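Local coordinates for probable oxidoreductase (Pseudomonas aeruginosa, PDB 4B7C), which probably catalyses an NADP-dependent oxidation or reduction, as a member of the medium-chain dehydrogenase/reductase family with a Rossmann-fold cofactor domain, at residues Q15-S18 against D24-S27; F26-T31 against E311-F316; L48-A53 against P317-K322; Y95-L100 against R125-L130. All coordinates share one frame; numbering follows the deposited sequence.

Interaction 1: residues Q15-S18 against D24-S27; sequences QRPS and DTFS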
# COMPACT_ATOMS: atom_id res chain seq x y z
N GLN B 15 -26.45 6.35 -21.50
CA GLN B 15 -26.66 6.82 -20.13
C GLN B 15 -25.75 6.08 -19.16
O GLN B 15 -25.44 4.90 -19.35
CB GLN B 15 -28.12 6.67 -19.69
CG GLN B 15 -28.68 5.26 -19.79
CD GLN B 15 -30.14 5.14 -19.32
OE1 GLN B 15 -30.96 6.06 -19.47
NE2 GLN B 15 -30.46 3.99 -18.73
N ARG B 16 -25.34 6.78 -18.10
CA ARG B 16 -24.47 6.20 -17.08
C ARG B 16 -25.28 5.18 -16.30
O ARG B 16 -26.33 5.52 -15.76
CB ARG B 16 -23.92 7.29 -16.14
CG ARG B 16 -23.47 8.54 -16.89
CD ARG B 16 -22.17 9.12 -16.43
NE ARG B 16 -21.18 8.38 -17.17
CZ ARG B 16 -20.30 8.83 -18.07
NH1 ARG B 16 -20.19 10.11 -18.42
NH2 ARG B 16 -19.50 7.93 -18.60
N PRO B 17 -24.79 3.93 -16.23
CA PRO B 17 -25.54 2.90 -15.53
C PRO B 17 -25.48 3.03 -14.01
O PRO B 17 -24.47 3.49 -13.45
CB PRO B 17 -24.83 1.61 -15.94
CG PRO B 17 -23.42 2.02 -16.20
CD PRO B 17 -23.49 3.44 -16.71
N SER B 18 -26.57 2.63 -13.37
CA SER B 18 -26.62 2.34 -11.96
C SER B 18 -26.49 0.86 -11.81
O SER B 18 -27.38 0.15 -12.24
CB SER B 18 -28.02 2.71 -11.43
OG SER B 18 -27.98 3.89 -10.68
N ASP B 24 -30.57 -0.01 -21.88
CA ASP B 24 -30.67 1.41 -22.25
C ASP B 24 -29.30 2.12 -22.07
O ASP B 24 -29.16 3.31 -22.37
CB ASP B 24 -31.78 2.13 -21.43
CG ASP B 24 -33.24 1.90 -21.98
OD1 ASP B 24 -33.36 0.90 -22.67
OD2 ASP B 24 -34.28 2.66 -21.73
N THR B 25 -28.29 1.39 -21.60
CA THR B 25 -26.97 1.96 -21.32
C THR B 25 -26.28 2.42 -22.61
O THR B 25 -25.64 3.47 -22.65
CB THR B 25 -26.06 0.95 -20.59
OG1 THR B 25 -26.72 0.51 -19.39
CG2 THR B 25 -24.74 1.60 -20.24
N PHE B 26 -26.43 1.62 -23.67
CA PHE B 26 -25.84 1.93 -24.98
C PHE B 26 -26.88 2.19 -26.06
O PHE B 26 -27.97 1.66 -26.02
CB PHE B 26 -24.93 0.80 -25.44
CG PHE B 26 -23.87 0.44 -24.45
CD1 PHE B 26 -22.75 1.24 -24.32
CD2 PHE B 26 -23.99 -0.68 -23.66
CE1 PHE B 26 -21.77 0.92 -23.41
CE2 PHE B 26 -23.01 -1.01 -22.75
CZ PHE B 26 -21.89 -0.21 -22.62
N SER B 27 -26.51 3.04 -27.01
CA SER B 27 -27.31 3.30 -28.21
C SER B 27 -26.59 2.77 -29.45
O SER B 27 -25.43 3.10 -29.70
CB SER B 27 -27.64 4.80 -28.39
OG SER B 27 -28.41 5.27 -27.31

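Interaction 2: residues F26-T31 against E311-F316; sequences FSFVET and EGLETF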
# COMPACT_ATOMS: atom_id res chain seq x y z
N PHE B 26 -26.43 1.62 -23.67
CA PHE B 26 -25.84 1.93 -24.98
C PHE B 26 -26.88 2.19 -26.06
O PHE B 26 -27.97 1.66 -26.02
CB PHE B 26 -24.93 0.80 -25.44
CG PHE B 26 -23.87 0.44 -24.45
CD1 PHE B 26 -22.75 1.24 -24.32
CD2 PHE B 26 -23.99 -0.68 -23.66
CE1 PHE B 26 -21.77 0.92 -23.41
CE2 PHE B 26 -23.01 -1.01 -22.75
CZ PHE B 26 -21.89 -0.21 -22.62
N SER B 27 -26.51 3.04 -27.01
CA SER B 27 -27.31 3.30 -28.21
C SER B 27 -26.59 2.77 -29.45
O SER B 27 -25.43 3.10 -29.70
CB SER B 27 -27.64 4.80 -28.39
OG SER B 27 -28.41 5.27 -27.31
N PHE B 28 -27.30 1.95 -30.22
CA PHE B 28 -26.78 1.41 -31.46
C PHE B 28 -27.08 2.35 -32.61
O PHE B 28 -28.24 2.55 -32.99
CB PHE B 28 -27.36 0.02 -31.71
CG PHE B 28 -26.60 -0.77 -32.71
CD1 PHE B 28 -25.21 -0.77 -32.68
CD2 PHE B 28 -27.26 -1.52 -33.65
CE1 PHE B 28 -24.49 -1.49 -33.60
CE2 PHE B 28 -26.54 -2.25 -34.58
CZ PHE B 28 -25.16 -2.23 -34.56
N VAL B 29 -26.04 2.98 -33.15
CA VAL B 29 -26.23 4.04 -34.14
C VAL B 29 -25.46 3.76 -35.44
O VAL B 29 -24.39 3.14 -35.46
CB VAL B 29 -25.96 5.45 -33.54
CG1 VAL B 29 -26.02 6.50 -34.64
CG2 VAL B 29 -26.98 5.75 -32.46
N GLU B 30 -26.06 4.17 -36.55
CA GLU B 30 -25.43 4.06 -37.86
C GLU B 30 -24.94 5.42 -38.29
O GLU B 30 -25.70 6.38 -38.36
CB GLU B 30 -26.40 3.51 -38.90
CG GLU B 30 -26.82 2.07 -38.63
CD GLU B 30 -27.71 1.49 -39.71
OE1 GLU B 30 -28.07 2.22 -40.66
OE2 GLU B 30 -28.04 0.30 -39.59
N THR B 31 -23.64 5.50 -38.58
CA THR B 31 -23.00 6.75 -38.95
C THR B 31 -22.32 6.59 -40.30
O THR B 31 -21.74 5.54 -40.59
CB THR B 31 -21.95 7.14 -37.90
OG1 THR B 31 -22.57 7.16 -36.60
CG2 THR B 31 -21.38 8.53 -38.19
N GLU B 311 -19.30 -13.79 -31.71
CA GLU B 311 -19.40 -13.15 -33.02
C GLU B 311 -20.52 -12.14 -33.09
O GLU B 311 -21.62 -12.36 -32.58
CB GLU B 311 -19.57 -14.20 -34.12
CG GLU B 311 -18.35 -15.11 -34.27
CD GLU B 311 -18.37 -15.93 -35.55
OE1 GLU B 311 -18.80 -15.37 -36.57
OE2 GLU B 311 -17.95 -17.12 -35.55
N GLY B 312 -20.21 -11.00 -33.71
CA GLY B 312 -21.19 -9.99 -34.04
C GLY B 312 -21.16 -8.75 -33.17
O GLY B 312 -21.48 -8.80 -31.97
N LEU B 313 -20.77 -7.63 -33.78
CA LEU B 313 -20.73 -6.33 -33.12
C LEU B 313 -22.05 -6.02 -32.40
O LEU B 313 -22.06 -5.51 -31.28
CB LEU B 313 -20.45 -5.23 -34.14
CG LEU B 313 -20.47 -3.80 -33.59
CD1 LEU B 313 -19.29 -3.61 -32.65
CD2 LEU B 313 -20.44 -2.78 -34.70
N GLU B 314 -23.15 -6.36 -33.07
CA GLU B 314 -24.51 -6.09 -32.58
C GLU B 314 -24.81 -6.76 -31.22
O GLU B 314 -25.67 -6.29 -30.49
CB GLU B 314 -25.57 -6.46 -33.66
CG GLU B 314 -25.73 -7.96 -33.96
CD GLU B 314 -24.67 -8.53 -34.90
OE1 GLU B 314 -23.76 -7.78 -35.34
OE2 GLU B 314 -24.73 -9.74 -35.19
N THR B 315 -24.10 -7.83 -30.90
CA THR B 315 -24.28 -8.55 -29.62
C THR B 315 -23.56 -7.90 -28.43
O THR B 315 -23.68 -8.39 -27.30
CB THR B 315 -23.80 -10.01 -29.70
OG1 THR B 315 -22.37 -10.06 -29.73
CG2 THR B 315 -24.40 -10.72 -30.92
N PHE B 316 -22.87 -6.80 -28.67
CA PHE B 316 -22.01 -6.16 -27.65
C PHE B 316 -22.63 -6.00 -26.24
O PHE B 316 -22.06 -6.48 -25.26
CB PHE B 316 -21.47 -4.81 -28.16
CG PHE B 316 -20.80 -4.00 -27.10
CD1 PHE B 316 -19.59 -4.39 -26.59
CD2 PHE B 316 -21.42 -2.88 -26.56
CE1 PHE B 316 -18.99 -3.67 -25.57
CE2 PHE B 316 -20.83 -2.14 -25.54
CZ PHE B 316 -19.60 -2.54 -25.04

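Interaction 3: residues L48-A53 against P317-K322; sequences LSLDPA and PETLLK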
# COMPACT_ATOMS: atom_id res chain seq x y z
N LEU B 48 -12.56 -7.07 -30.96
CA LEU B 48 -12.59 -6.13 -29.84
C LEU B 48 -12.44 -6.84 -28.52
O LEU B 48 -12.93 -7.95 -28.33
CB LEU B 48 -13.88 -5.34 -29.82
CG LEU B 48 -14.18 -4.53 -31.07
CD1 LEU B 48 -15.53 -3.86 -30.92
CD2 LEU B 48 -13.08 -3.50 -31.40
N SER B 49 -11.68 -6.21 -27.63
CA SER B 49 -11.45 -6.73 -26.30
C SER B 49 -12.60 -6.31 -25.38
O SER B 49 -12.88 -5.13 -25.21
CB SER B 49 -10.14 -6.24 -25.72
OG SER B 49 -10.01 -6.66 -24.37
N LEU B 50 -13.27 -7.30 -24.80
CA LEU B 50 -14.25 -7.02 -23.76
C LEU B 50 -13.58 -7.26 -22.41
O LEU B 50 -13.14 -8.38 -22.12
CB LEU B 50 -15.51 -7.88 -23.95
CG LEU B 50 -16.57 -7.34 -24.93
CD1 LEU B 50 -15.98 -6.87 -26.25
CD2 LEU B 50 -17.60 -8.42 -25.19
N ASP B 51 -13.51 -6.18 -21.62
CA ASP B 51 -12.75 -6.12 -20.35
C ASP B 51 -13.57 -5.56 -19.20
O ASP B 51 -14.29 -4.58 -19.38
CB ASP B 51 -11.54 -5.16 -20.43
CG ASP B 51 -10.58 -5.47 -21.60
OD1 ASP B 51 -10.15 -6.64 -21.69
OD2 ASP B 51 -10.25 -4.56 -22.40
N PRO B 52 -13.41 -6.13 -17.99
CA PRO B 52 -14.13 -5.59 -16.82
C PRO B 52 -13.88 -4.10 -16.59
O PRO B 52 -14.77 -3.40 -16.08
CB PRO B 52 -13.55 -6.41 -15.65
CG PRO B 52 -13.11 -7.69 -16.28
CD PRO B 52 -12.58 -7.28 -17.63
N ALA B 53 -12.69 -3.62 -16.96
CA ALA B 53 -12.35 -2.19 -16.85
C ALA B 53 -13.35 -1.30 -17.59
O ALA B 53 -13.48 -0.12 -17.27
CB ALA B 53 -10.93 -1.93 -17.35
N PRO B 317 -23.79 -5.32 -26.12
CA PRO B 317 -24.40 -5.13 -24.78
C PRO B 317 -24.62 -6.41 -24.01
O PRO B 317 -24.39 -6.43 -22.80
CB PRO B 317 -25.76 -4.47 -25.08
CG PRO B 317 -25.56 -3.82 -26.41
CD PRO B 317 -24.65 -4.75 -27.17
N GLU B 318 -25.11 -7.46 -24.68
CA GLU B 318 -25.37 -8.73 -24.00
C GLU B 318 -24.07 -9.41 -23.68
O GLU B 318 -23.90 -9.92 -22.57
CB GLU B 318 -26.25 -9.71 -24.80
CG GLU B 318 -25.85 -10.08 -26.20
CD GLU B 318 -26.59 -9.29 -27.27
OE1 GLU B 318 -26.48 -8.06 -27.18
OE2 GLU B 318 -27.26 -9.86 -28.19
N THR B 319 -23.17 -9.44 -24.67
CA THR B 319 -21.89 -10.12 -24.52
C THR B 319 -21.08 -9.51 -23.39
O THR B 319 -20.43 -10.22 -22.64
CB THR B 319 -21.07 -10.10 -25.83
OG1 THR B 319 -21.85 -10.66 -26.90
CG2 THR B 319 -19.78 -10.88 -25.65
N LEU B 320 -21.18 -8.20 -23.25
CA LEU B 320 -20.53 -7.49 -22.14
C LEU B 320 -20.95 -7.99 -20.75
O LEU B 320 -20.13 -8.06 -19.84
CB LEU B 320 -20.80 -5.98 -22.24
CG LEU B 320 -19.98 -5.10 -21.27
CD1 LEU B 320 -18.48 -5.35 -21.39
CD2 LEU B 320 -20.25 -3.62 -21.41
N LEU B 321 -22.24 -8.32 -20.59
CA LEU B 321 -22.77 -8.85 -19.32
C LEU B 321 -22.17 -10.18 -18.93
O LEU B 321 -21.98 -10.45 -17.74
CB LEU B 321 -24.29 -8.99 -19.37
CG LEU B 321 -24.99 -7.63 -19.45
CD1 LEU B 321 -26.50 -7.75 -19.30
CD2 LEU B 321 -24.44 -6.64 -18.43
N LYS B 322 -21.82 -10.98 -19.94
CA LYS B 322 -21.19 -12.29 -19.73
C LYS B 322 -19.89 -12.17 -18.96
O LYS B 322 -19.42 -13.12 -18.32
CB LYS B 322 -20.95 -12.95 -21.09
CG LYS B 322 -20.31 -14.33 -21.07
CD LYS B 322 -20.16 -14.90 -22.48
CE LYS B 322 -19.70 -16.35 -22.48
NZ LYS B 322 -19.40 -16.80 -23.88

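Interaction 4: residues Y95-L100 against R125-L130; sequences YVNGAL and RYLSAL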
# COMPACT_ATOMS: atom_id res chain seq x y z
N TYR B 95 -1.67 -4.59 -39.63
CA TYR B 95 -2.59 -4.89 -38.55
C TYR B 95 -2.10 -4.18 -37.30
O TYR B 95 -0.91 -4.20 -36.98
CB TYR B 95 -2.71 -6.39 -38.29
CG TYR B 95 -3.52 -7.09 -39.35
CD1 TYR B 95 -2.93 -7.46 -40.56
CD2 TYR B 95 -4.87 -7.35 -39.18
CE1 TYR B 95 -3.65 -8.09 -41.56
CE2 TYR B 95 -5.61 -7.98 -40.17
CZ TYR B 95 -4.99 -8.35 -41.36
OH TYR B 95 -5.72 -8.98 -42.34
N VAL B 96 -3.04 -3.57 -36.59
CA VAL B 96 -2.72 -2.77 -35.42
C VAL B 96 -3.57 -3.15 -34.20
O VAL B 96 -4.69 -3.63 -34.33
CB VAL B 96 -2.90 -1.25 -35.69
CG1 VAL B 96 -1.92 -0.76 -36.72
CG2 VAL B 96 -4.33 -0.90 -36.12
N ASN B 97 -2.98 -2.91 -33.03
CA ASN B 97 -3.66 -2.97 -31.73
C ASN B 97 -3.81 -1.55 -31.24
O ASN B 97 -2.88 -0.75 -31.31
CB ASN B 97 -2.85 -3.79 -30.72
CG ASN B 97 -3.46 -3.79 -29.32
OD1 ASN B 97 -3.59 -2.75 -28.68
ND2 ASN B 97 -3.80 -4.98 -28.83
N GLY B 98 -4.98 -1.20 -30.75
CA GLY B 98 -5.24 0.15 -30.24
C GLY B 98 -6.64 0.32 -29.72
O GLY B 98 -7.43 -0.64 -29.69
N ALA B 99 -6.95 1.53 -29.26
CA ALA B 99 -8.28 1.86 -28.77
C ALA B 99 -9.16 2.10 -29.99
O ALA B 99 -9.33 3.22 -30.43
CB ALA B 99 -8.25 3.11 -27.86
N LEU B 100 -9.71 1.02 -30.53
CA LEU B 100 -10.46 1.08 -31.80
C LEU B 100 -11.93 1.45 -31.62
O LEU B 100 -12.60 1.85 -32.58
CB LEU B 100 -10.36 -0.27 -32.53
CG LEU B 100 -8.94 -0.69 -32.95
CD1 LEU B 100 -8.95 -2.02 -33.71
CD2 LEU B 100 -8.24 0.40 -33.75
N ARG B 125 -5.33 -13.31 -30.24
CA ARG B 125 -4.33 -13.47 -29.20
C ARG B 125 -3.58 -12.17 -28.89
O ARG B 125 -3.01 -11.99 -27.81
CB ARG B 125 -3.33 -14.58 -29.53
CG ARG B 125 -2.42 -14.89 -28.36
CD ARG B 125 -2.16 -16.37 -28.16
NE ARG B 125 -3.38 -17.17 -28.20
CZ ARG B 125 -3.48 -18.39 -28.73
NH1 ARG B 125 -2.43 -18.97 -29.31
NH2 ARG B 125 -4.64 -19.01 -28.70
N TYR B 126 -3.59 -11.25 -29.84
CA TYR B 126 -3.03 -9.91 -29.63
C TYR B 126 -3.95 -9.04 -28.76
O TYR B 126 -3.68 -7.86 -28.54
CB TYR B 126 -2.74 -9.22 -30.97
CG TYR B 126 -1.52 -9.80 -31.64
CD1 TYR B 126 -0.26 -9.55 -31.14
CD2 TYR B 126 -1.64 -10.60 -32.76
CE1 TYR B 126 0.87 -10.09 -31.74
CE2 TYR B 126 -0.53 -11.13 -33.37
CZ TYR B 126 0.73 -10.89 -32.86
OH TYR B 126 1.82 -11.42 -33.51
N LEU B 127 -5.05 -9.63 -28.30
CA LEU B 127 -5.92 -8.99 -27.30
C LEU B 127 -5.85 -9.71 -25.96
O LEU B 127 -6.51 -9.30 -25.01
CB LEU B 127 -7.37 -8.98 -27.77
CG LEU B 127 -7.64 -8.14 -28.99
CD1 LEU B 127 -9.12 -8.29 -29.34
CD2 LEU B 127 -7.25 -6.70 -28.72
N SER B 128 -5.10 -10.81 -25.90
CA SER B 128 -5.02 -11.61 -24.70
C SER B 128 -3.58 -11.70 -24.21
O SER B 128 -3.03 -10.69 -23.77
CB SER B 128 -5.65 -13.01 -24.88
OG SER B 128 -5.01 -13.74 -25.89
N ALA B 129 -2.97 -12.87 -24.32
CA ALA B 129 -1.61 -13.07 -23.82
C ALA B 129 -0.59 -12.14 -24.49
O ALA B 129 0.38 -11.70 -23.85
CB ALA B 129 -1.20 -14.53 -23.98
N LEU B 130 -0.82 -11.83 -25.77
CA LEU B 130 0.05 -10.91 -26.52
C LEU B 130 -0.59 -9.53 -26.65
O LEU B 130 -0.22 -8.72 -27.51
CB LEU B 130 0.38 -11.48 -27.91
CG LEU B 130 1.28 -12.72 -27.88
CD1 LEU B 130 1.39 -13.37 -29.28
CD2 LEU B 130 2.66 -12.45 -27.30

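Interaction 1: residues Q15-S18 against D24-S27
Gln15 and Thr25 are joined by the one hydrogen bond between the segments: Gln15 N donates to Thr25 O over 3.2 Å, nearly straight at 162°. The donor stands 34° out of the plane of the Thr25 carbonyl. Thr25 also has a backbone bond to Ala14, so the chain is fastened at adjacent residues here.

The remaining contacts are van der Waals. Gln15 lays its side chain obliquely across Asp24. Its CG sits between the backbone N and the carbonyl carbon (chi1 57°), and the extended chain beyond carries the amide past the Asp24 backbone, with Gln15 CG 3.3 Å from Asp24 O and Gln15 NE2 3.5 Å from Asp24 CB. A long amide side chain and a carboxylate suit this solvent-exposed place. Thr25, by contrast, is buried, and its two branches part company: CG2 lies 3.5 Å from Gln15 O and also over the centre of one face of the Phe26 ring, 4.0 Å above its plane, while OG1 bonds to Gly22 N within the loop. Pro17 adds a looser touch, its CB 4.1 Å from Thr25 OG1, and crosses Thr25 at about a right angle.

The arrangement belongs to a beta hairpin: antiparallel strands 7-13 and 26-32 are linked by a long irregular loop, whose two ends are drawn together here.

Interaction 2: residues F26-T31 against E311-F316
Phe26 and Phe316 form the tight part of this contact, a T-shaped (edge-to-face) pair with centroids 5.0 Å apart and planes at 68°. Phe316 presents its CE2 corner to the middle of the Phe26 face, 3.6 Å above the plane, so that this one atom lies at similar distances from all six carbons of the ring. The closest approach is 3.7 Å, from Phe316 CE2 to Phe26 CZ. With CG anti to the backbone N (chi1 170°), the Phe316 ring is swung out from the start of helix 316-321 toward the strand. Both rings are buried, and flat, wholly apolar side chains suit a place also lined by Met58, which touches Phe26, and Met54, which touches Phe316.

Two residues along the strand, the packing slackens on the side exposed to solvent, where Phe28 and Glu314 lie. Phe28 CE1 comes no nearer than 4.4 Å to Leu313 CD2, which lies at the ring edge, and Phe28 CZ is 4.3 Å from Glu314 CB. Only the aliphatic root of Glu314 is used, for the carboxylate leads away, with a long, weak ion pair to Arg9. Tyr11 stacks on Phe28, meets Phe316 and bonds to Glu314 O.

The turn itself is firmly shaped: Gly312 O accepts both Thr315 N and Thr315 OG1, the hydroxyl at 2.7 Å. At the backbone angles of Gly312 a CB would be jammed against the preceding carbonyl O, hence the glycine. The whole is a beta hairpin laid against a 3-10 turn that leads into a helix, here the connection between parallel strands 307-311 and 331-335.

Interaction 3: residues L48-A53 against P317-K322
This is a small, buried apolar contact in which Leu50 of segment 48-53 packs against one side of helix 316-321 through Thr319 and Leu320. All three touching residues are buried, and about 141 Å² is buried between the segments, most of it by these three.

Leu50 works chiefly through CD2. Its CG lies beside the backbone N, anti to the carbonyl carbon (chi1 -84°), and the branch beyond is directed at the helix. There Leu50 CD2 meets Thr319 CG2 at 3.3 Å, tighter than usual for two methyl groups, the side chains crossing at about a right angle. The same methyl lies 4.1 Å from Leu320 N, while Leu50 CG and Leu320 CD1 approach to 4.5 Å, a much easier fit.

Helix 316-321 lies in the connection between parallel strands 307-311 and 331-335. This is a beta-alpha-beta crossover, and strand 331-335 also pairs antiparallel with strand 41-49. Leu50 thus meets the crossover helix while touching Leu332 and Leu334 of the strand that follows it.

Threonine fits here because its two branches serve different surroundings: the methyl faces Leu50, and OG1 is hydrogen-bonded to Thr315 OG1 one turn earlier in the chain. Leu320 extends its end to Met54 and Met58 of helix 53-58 as well as to Leu50. On the strand side, Asp51 has its CB turned away from the helix, and its carboxylate forms a salt bridge with Lys331, which also bonds to Ser49 OG.

Interaction 4: residues Y95-L100 against R125-L130
In the beta-sheet domain that carries the GroES-like family sequence, strand 95-97 meets the end of a 3-10 segment, residues 125-127, lying on the way to helix 132-145, and the contact rests on a single buried amide. Asn97 is placed in the strand between its neighbours 77-85 and 114-116. Its CG is anti to the backbone N (chi1 176°), which extends the amide from the sheet to the turn. There Asn97 ND2 donates to Tyr126 O over 2.9 Å; at 123° the bond is strongly bent, and so weak despite the short distance. Asparagine suits the place, being short enough to fit in the interior and still able to offer an N-H to a main-chain carbonyl.

The flanking residues supply apolar bulk. Tyr126 directs its CB at the strand, but its ring leads away toward Val79 and Val116, and its hydroxyl bonds to Asp117 O. Leu127 reaches back to the same amide and also packs on Val79 and Val333.

Behind the contact the turn is braced by Arg125 O, which accepts Ser128 N at 3.1 Å and Leu130 N at 3.0 Å from opposite faces of the carbonyl plane. On the side toward Asn97, Leu127 CD2 stands 3.9 Å from Asn97 ND2.

In the fold
Interactions 1, 2 and 3 lie on one side of the chain's centre, their centres 12 to 14 Å apart. Interactions 1 and 2 share strand 26-32, and Phe26 continues the packing to interaction 3 by touching Leu320. Leu313 of interaction 2 likewise meets Leu48. Interaction 4 sits about 15 Å from interaction 3, centre to centre, and reaches the same mixed sheet, with Leu127 against the backbone of Leu48 and Ser49. Along the chain, interaction 1 comes first, interactions 2 and 3 interlace, and interaction 4 falls within the span of both. Residues 311-322 thus return after the Rossmann-type sheet to join the N-terminal beta domain, so both chain ends build it.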